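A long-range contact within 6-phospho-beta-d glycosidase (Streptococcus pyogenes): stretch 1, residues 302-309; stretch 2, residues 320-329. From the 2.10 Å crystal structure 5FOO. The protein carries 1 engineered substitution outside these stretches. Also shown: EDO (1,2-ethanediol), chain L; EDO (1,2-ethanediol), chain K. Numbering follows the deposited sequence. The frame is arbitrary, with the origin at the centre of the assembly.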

ATOM      1  N   LYS A 302      -8.634   0.625  13.550  1.00 34.50           N
ATOM      2  CA  LYS A 302      -9.783  -0.274  13.381  1.00 35.96           C
ATOM      3  C   LYS A 302     -10.154  -0.681  14.805  1.00 35.52           C
ATOM      4  O   LYS A 302      -9.256  -0.956  15.609  1.00 31.47           O
ATOM      5  CB  LYS A 302      -9.431  -1.546  12.584  1.00 40.92           C
ATOM      6  CG  LYS A 302      -8.784  -1.351  11.206  1.00 46.86           C
ATOM      7  N   ARG A 303     -11.458  -0.687  15.127  1.00 28.79           N
ATOM      8  CA  ARG A 303     -11.972  -1.348  16.314  1.00 28.61           C
ATOM      9  C   ARG A 303     -13.095  -2.339  15.963  1.00 32.91           C
ATOM     10  O   ARG A 303     -13.841  -2.150  14.997  1.00 29.37           O
ATOM     11  CB  ARG A 303     -12.497  -0.328  17.317  1.00 29.54           C
ATOM     12  CG  ARG A 303     -11.540   0.809  17.628  1.00 30.01           C
ATOM     13  CD  ARG A 303     -12.236   1.964  18.364  1.00 31.46           C
ATOM     14  NE  ARG A 303     -11.271   3.009  18.615  1.00 31.72           N
ATOM     15  CZ  ARG A 303     -10.261   2.912  19.502  1.00 30.68           C
ATOM     16  NH1 ARG A 303     -10.108   1.876  20.314  1.00 31.42           N
ATOM     17  NH2 ARG A 303      -9.442   3.926  19.639  1.00 34.11           N
ATOM     18  N   VAL A 304     -13.197  -3.392  16.759  1.00 29.84           N
ATOM     19  CA  VAL A 304     -14.193  -4.422  16.504  1.00 32.35           C
ATOM     20  C   VAL A 304     -14.871  -4.874  17.794  1.00 33.16           C
ATOM     21  O   VAL A 304     -14.359  -4.626  18.900  1.00 28.07           O
ATOM     22  CB  VAL A 304     -13.594  -5.651  15.828  1.00 28.16           C
ATOM     23  CG1 VAL A 304     -12.933  -5.253  14.502  1.00 29.16           C
ATOM     24  CG2 VAL A 304     -12.652  -6.359  16.783  1.00 26.91           C
ATOM     25  N   LYS A 305     -16.025  -5.529  17.620  1.00 32.73           N
ATOM     26  CA  LYS A 305     -16.767  -6.170  18.725  1.00 31.95           C
ATOM     27  C   LYS A 305     -17.280  -7.527  18.247  1.00 29.94           C
ATOM     28  O   LYS A 305     -17.252  -7.808  17.056  1.00 29.26           O
ATOM     29  CB  LYS A 305     -17.956  -5.303  19.189  1.00 31.42           C
ATOM     30  CG  LYS A 305     -18.992  -5.121  18.091  1.00 37.39           C
ATOM     31  CD  LYS A 305     -20.205  -4.294  18.486  1.00 37.93           C
ATOM     32  CE  LYS A 305     -21.044  -4.127  17.228  1.00 37.34           C
ATOM     33  NZ  LYS A 305     -22.260  -3.391  17.575  1.00 38.80           N
ATOM     34  N   ALA A 306     -17.719  -8.350  19.201  1.00 31.08           N
ATOM     35  CA  ALA A 306     -18.440  -9.576  18.928  1.00 30.24           C
ATOM     36  C   ALA A 306     -19.597  -9.279  17.987  1.00 28.80           C
ATOM     37  O   ALA A 306     -20.222  -8.235  18.102  1.00 22.91           O
ATOM     38  CB  ALA A 306     -19.012 -10.160  20.206  1.00 33.14           C
ATOM     39  N   PRO A 307     -19.842 -10.174  17.028  1.00 26.40           N
ATOM     40  CA  PRO A 307     -20.916  -9.926  16.077  1.00 31.80           C
ATOM     41  C   PRO A 307     -22.323  -9.678  16.742  1.00 29.49           C
ATOM     42  O   PRO A 307     -22.728 -10.377  17.619  1.00 32.80           O
ATOM     43  CB  PRO A 307     -20.895 -11.157  15.163  1.00 30.84           C
ATOM     44  CG  PRO A 307     -20.082 -12.161  15.828  1.00 33.39           C
ATOM     45  CD  PRO A 307     -19.265 -11.504  16.908  1.00 29.51           C
ATOM     46  N   ASP A 308     -22.985  -8.625  16.322  1.00 32.68           N
ATOM     47  CA  ASP A 308     -24.316  -8.265  16.756  1.00 34.27           C
ATOM     48  C   ASP A 308     -25.375  -9.337  16.345  1.00 34.91           C
ATOM     49  O   ASP A 308     -26.378  -9.523  17.023  1.00 31.95           O
ATOM     50  CB  ASP A 308     -24.660  -6.902  16.127  1.00 34.17           C
ATOM     51  CG  ASP A 308     -25.952  -6.347  16.644  1.00 41.49           C
ATOM     52  OD1 ASP A 308     -26.106  -6.213  17.883  1.00 39.52           O
ATOM     53  OD2 ASP A 308     -26.855  -6.107  15.806  1.00 44.95           O
ATOM     54  N   ALA A 309     -25.120 -10.024  15.238  1.00 36.16           N
ATOM     55  CA  ALA A 309     -25.995 -11.040  14.708  1.00 37.06           C
ATOM     56  C   ALA A 309     -25.208 -12.238  14.221  1.00 34.03           C
ATOM     57  O   ALA A 309     -24.139 -12.083  13.676  1.00 45.49           O
ATOM     58  CB  ALA A 309     -26.826 -10.442  13.589  1.00 35.51           C
TER
HETATM   59  C1  EDO L1469     -20.165  -6.663  10.363  1.00 46.35           C
HETATM   60  O1  EDO L1469     -21.416  -5.940  10.139  1.00 54.89           O
HETATM   61  C2  EDO L1469     -20.372  -8.189  10.352  1.00 49.82           C
HETATM   62  O2  EDO L1469     -19.682  -9.007  11.355  1.00 36.20           O
HETATM   63  C1  EDO K1468     -22.157 -11.499  11.269  0.80 47.30           C
HETATM   64  O1  EDO K1468     -21.952 -12.741  12.003  0.80 40.66           O
HETATM   65  C2  EDO K1468     -22.161 -11.759   9.760  0.80 50.65           C
HETATM   66  O2  EDO K1468     -21.618 -10.594   9.114  0.80 60.92           O
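Stretch 2 (320-329) EWYYDPYLMP

Three backbone hydrogen bonds fix stretch 2 on stretch 1. Lys305 and Asp324 pair reciprocally: Lys305 N donates to Asp324 O at 2.9 Å (N-H...O 160°), and Asp324 N donates to Lys305 O at 2.9 Å (168°). This exchange is the signature of an antiparallel hydrogen-bonded pair. One residue outward, Val304 and Pro325 form the adjacent non-hydrogen-bonded pair, their CA atoms 4.4 Å apart; Tyr326 N then donates to Arg303 O at 2.8 Å (157°). Short CA-H...O contacts fill the same ladder, the closest from Val304 CA to Asp324 O at 3.1 Å.

Beyond the strand of stretch 1, the side chain of Asp324 (chi1 m) extends the link: Asp308 N donates to Asp324 OD2 at 2.9 Å and 170°. Water 2 also donates to Asp324 OD2, at 2.7 Å, and accepts a weak bond from Lys305 NZ at 3.4 Å. Lys305 NZ itself stays 4.5 Å from Asp324 OD2, beyond a salt bridge.

Although the paired residues are antiparallel, the end-to-end directions of the touching parts differ by 122°. Packing follows this path. Pro307 CG lies 3.6 Å from Trp321 O, Val304 CG1 meets Tyr323 CD1 at 3.7 Å, and Arg303 CB approaches the Tyr326 ring edge, 4.1 Å from CD2. Farther along, Met328 CE covers one face of the Arg303 guanidinium, 3.4 Å from NH2 of Arg303.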

ATOM      1  N   GLU A 320     -15.854 -11.382   8.712  1.00 32.11           N
ATOM      2  CA  GLU A 320     -16.876 -10.690   9.506  1.00 32.22           C
ATOM      3  C   GLU A 320     -18.006 -11.543  10.078  1.00 31.12           C
ATOM      4  O   GLU A 320     -18.874 -11.027  10.819  1.00 33.23           O
ATOM      5  CB  GLU A 320     -17.443  -9.466   8.750  1.00 34.48           C
ATOM      6  CG  GLU A 320     -16.354  -8.449   8.396  1.00 41.49           C
ATOM      7  CD  GLU A 320     -16.848  -7.019   8.171  1.00 42.75           C
ATOM      8  OE1 GLU A 320     -18.048  -6.796   7.946  1.00 42.32           O
ATOM      9  OE2 GLU A 320     -16.005  -6.098   8.179  1.00 49.57           O
ATOM     10  N   TRP A 321     -17.967 -12.834   9.823  1.00 32.02           N
ATOM     11  CA  TRP A 321     -18.722 -13.783  10.622  1.00 34.10           C
ATOM     12  C   TRP A 321     -18.301 -13.701  12.070  1.00 38.55           C
ATOM     13  O   TRP A 321     -19.083 -14.058  12.893  1.00 37.55           O
ATOM     14  CB  TRP A 321     -18.440 -15.247  10.236  1.00 34.74           C
ATOM     15  CG  TRP A 321     -19.028 -15.792   8.891  1.00 36.32           C
ATOM     16  CD1 TRP A 321     -19.598 -15.079   7.891  1.00 32.03           C
ATOM     17  CD2 TRP A 321     -19.043 -17.173   8.468  1.00 33.50           C
ATOM     18  NE1 TRP A 321     -19.986 -15.935   6.869  1.00 35.17           N
ATOM     19  CE2 TRP A 321     -19.662 -17.221   7.213  1.00 35.74           C
ATOM     20  CE3 TRP A 321     -18.619 -18.366   9.056  1.00 37.42           C
ATOM     21  CZ2 TRP A 321     -19.853 -18.433   6.506  1.00 37.00           C
ATOM     22  CZ3 TRP A 321     -18.782 -19.562   8.355  1.00 38.94           C
ATOM     23  CH2 TRP A 321     -19.379 -19.581   7.087  1.00 36.47           C
ATOM     24  N   TYR A 322     -17.041 -13.346  12.377  1.00 33.87           N
ATOM     25  CA  TYR A 322     -16.532 -13.421  13.733  1.00 29.79           C
ATOM     26  C   TYR A 322     -16.373 -12.063  14.428  1.00 29.84           C
ATOM     27  O   TYR A 322     -15.923 -12.031  15.574  1.00 31.05           O
ATOM     28  CB  TYR A 322     -15.202 -14.194  13.762  1.00 34.60           C
ATOM     29  CG  TYR A 322     -15.359 -15.589  13.252  1.00 34.73           C
ATOM     30  CD1 TYR A 322     -16.005 -16.536  14.000  1.00 33.12           C
ATOM     31  CD2 TYR A 322     -14.976 -15.925  11.947  1.00 35.73           C
ATOM     32  CE1 TYR A 322     -16.234 -17.818  13.500  1.00 35.68           C
ATOM     33  CE2 TYR A 322     -15.162 -17.208  11.439  1.00 33.62           C
ATOM     34  CZ  TYR A 322     -15.811 -18.157  12.212  1.00 36.71           C
ATOM     35  OH  TYR A 322     -16.008 -19.456  11.739  1.00 33.38           O
ATOM     36  N   TYR A 323     -16.699 -10.957  13.756  1.00 28.57           N
ATOM     37  CA  TYR A 323     -16.585  -9.644  14.382  1.00 29.65           C
ATOM     38  C   TYR A 323     -17.351  -8.634  13.550  1.00 29.46           C
ATOM     39  O   TYR A 323     -17.514  -8.850  12.396  1.00 28.48           O
ATOM     40  CB  TYR A 323     -15.083  -9.203  14.499  1.00 28.63           C
ATOM     41  CG  TYR A 323     -14.336  -9.081  13.172  1.00 28.46           C
ATOM     42  CD1 TYR A 323     -14.379  -7.903  12.434  1.00 29.96           C
ATOM     43  CD2 TYR A 323     -13.645 -10.169  12.633  1.00 32.50           C
ATOM     44  CE1 TYR A 323     -13.748  -7.784  11.163  1.00 31.42           C
ATOM     45  CE2 TYR A 323     -13.002 -10.079  11.370  1.00 34.34           C
ATOM     46  CZ  TYR A 323     -13.042  -8.877  10.657  1.00 35.44           C
ATOM     47  OH  TYR A 323     -12.408  -8.782   9.468  1.00 37.62           O
ATOM     48  N   ASP A 324     -17.757  -7.534  14.181  1.00 30.43           N
ATOM     49  CA  ASP A 324     -18.321  -6.379  13.560  1.00 31.71           C
ATOM     50  C   ASP A 324     -17.393  -5.193  13.841  1.00 33.52           C
ATOM     51  O   ASP A 324     -16.718  -5.167  14.867  1.00 29.54           O
ATOM     52  CB  ASP A 324     -19.682  -5.969  14.219  1.00 35.06           C
ATOM     53  CG  ASP A 324     -20.831  -6.949  13.947  1.00 39.14           C
ATOM     54  OD1 ASP A 324     -20.653  -7.962  13.255  1.00 36.94           O
ATOM     55  OD2 ASP A 324     -21.923  -6.710  14.493  1.00 40.33           O
ATOM     56  N   PRO A 325     -17.418  -4.187  12.970  1.00 32.13           N
ATOM     57  CA  PRO A 325     -16.788  -2.912  13.269  1.00 31.44           C
ATOM     58  C   PRO A 325     -17.385  -2.293  14.499  1.00 33.59           C
ATOM     59  O   PRO A 325     -18.578  -2.415  14.701  1.00 32.45           O
ATOM     60  CB  PRO A 325     -17.140  -2.059  12.037  1.00 31.21           C
ATOM     61  CG  PRO A 325     -17.263  -3.031  10.946  1.00 35.10           C
ATOM     62  CD  PRO A 325     -17.856  -4.276  11.575  1.00 32.97           C
ATOM     63  N   TYR A 326     -16.584  -1.604  15.322  1.00 33.49           N
ATOM     64  CA  TYR A 326     -17.111  -0.941  16.483  1.00 31.34           C
ATOM     65  C   TYR A 326     -16.708   0.531  16.448  1.00 37.04           C
ATOM     66  O   TYR A 326     -15.582   0.865  16.051  1.00 37.03           O
ATOM     67  CB  TYR A 326     -16.642  -1.667  17.731  1.00 33.32           C
ATOM     68  CG  TYR A 326     -16.895  -0.934  19.014  1.00 32.59           C
ATOM     69  CD1 TYR A 326     -18.192  -0.781  19.502  1.00 38.52           C
ATOM     70  CD2 TYR A 326     -15.850  -0.333  19.720  1.00 35.07           C
ATOM     71  CE1 TYR A 326     -18.422  -0.114  20.703  1.00 37.76           C
ATOM     72  CE2 TYR A 326     -16.064   0.368  20.895  1.00 33.30           C
ATOM     73  CZ  TYR A 326     -17.366   0.481  21.362  1.00 34.39           C
ATOM     74  OH  TYR A 326     -17.613   1.132  22.504  1.00 33.89           O
ATOM     75  N   LEU A 327     -17.631   1.412  16.820  1.00 36.87           N
ATOM     76  CA  LEU A 327     -17.326   2.826  16.990  1.00 41.50           C
ATOM     77  C   LEU A 327     -17.286   3.153  18.479  1.00 39.65           C
ATOM     78  O   LEU A 327     -18.205   2.819  19.218  1.00 42.21           O
ATOM     79  CB  LEU A 327     -18.316   3.713  16.225  1.00 46.75           C
ATOM     80  CG  LEU A 327     -17.819   4.228  14.867  0.70 49.72           C
ATOM     81  CD1 LEU A 327     -17.888   3.146  13.767  0.70 49.83           C
ATOM     82  CD2 LEU A 327     -18.613   5.486  14.529  0.70 53.84           C
ATOM     83  N   MET A 328     -16.191   3.785  18.898  1.00 35.84           N
ATOM     84  CA  MET A 328     -15.916   4.062  20.293  1.00 39.21           C
ATOM     85  C   MET A 328     -16.517   5.464  20.584  1.00 36.26           C
ATOM     86  O   MET A 328     -16.083   6.454  19.987  1.00 32.52           O
ATOM     87  CB  MET A 328     -14.393   4.047  20.587  1.00 37.60           C
ATOM     88  CG  MET A 328     -13.992   4.291  22.038  1.00 36.20           C
ATOM     89  SD  MET A 328     -12.213   4.464  22.314  1.00 42.19           S
ATOM     90  CE  MET A 328     -11.686   5.886  21.361  1.00 42.15           C
ATOM     91  N   PRO A 329     -17.502   5.537  21.494  1.00 34.72           N
ATOM     92  CA  PRO A 329     -17.950   6.857  21.898  1.00 36.27           C
ATOM     93  C   PRO A 329     -16.807   7.794  22.367  1.00 34.55           C
ATOM     94  O   PRO A 329     -15.963   7.401  23.142  1.00 35.36           O
ATOM     95  CB  PRO A 329     -18.967   6.547  23.041  1.00 37.94           C
ATOM     96  CG  PRO A 329     -19.369   5.080  22.844  1.00 37.00           C
ATOM     97  CD  PRO A 329     -18.141   4.441  22.283  1.00 37.68           C
TER
HETATM   98  O   HOH W   1     -13.383   1.056  14.074  1.00 42.01           O
HETATM   99  O   HOH W   2     -23.060  -4.238  14.349  1.00 44.88           O
HETATM  100  O   HOH W   3     -23.283  -8.941  12.983  1.00 32.67           O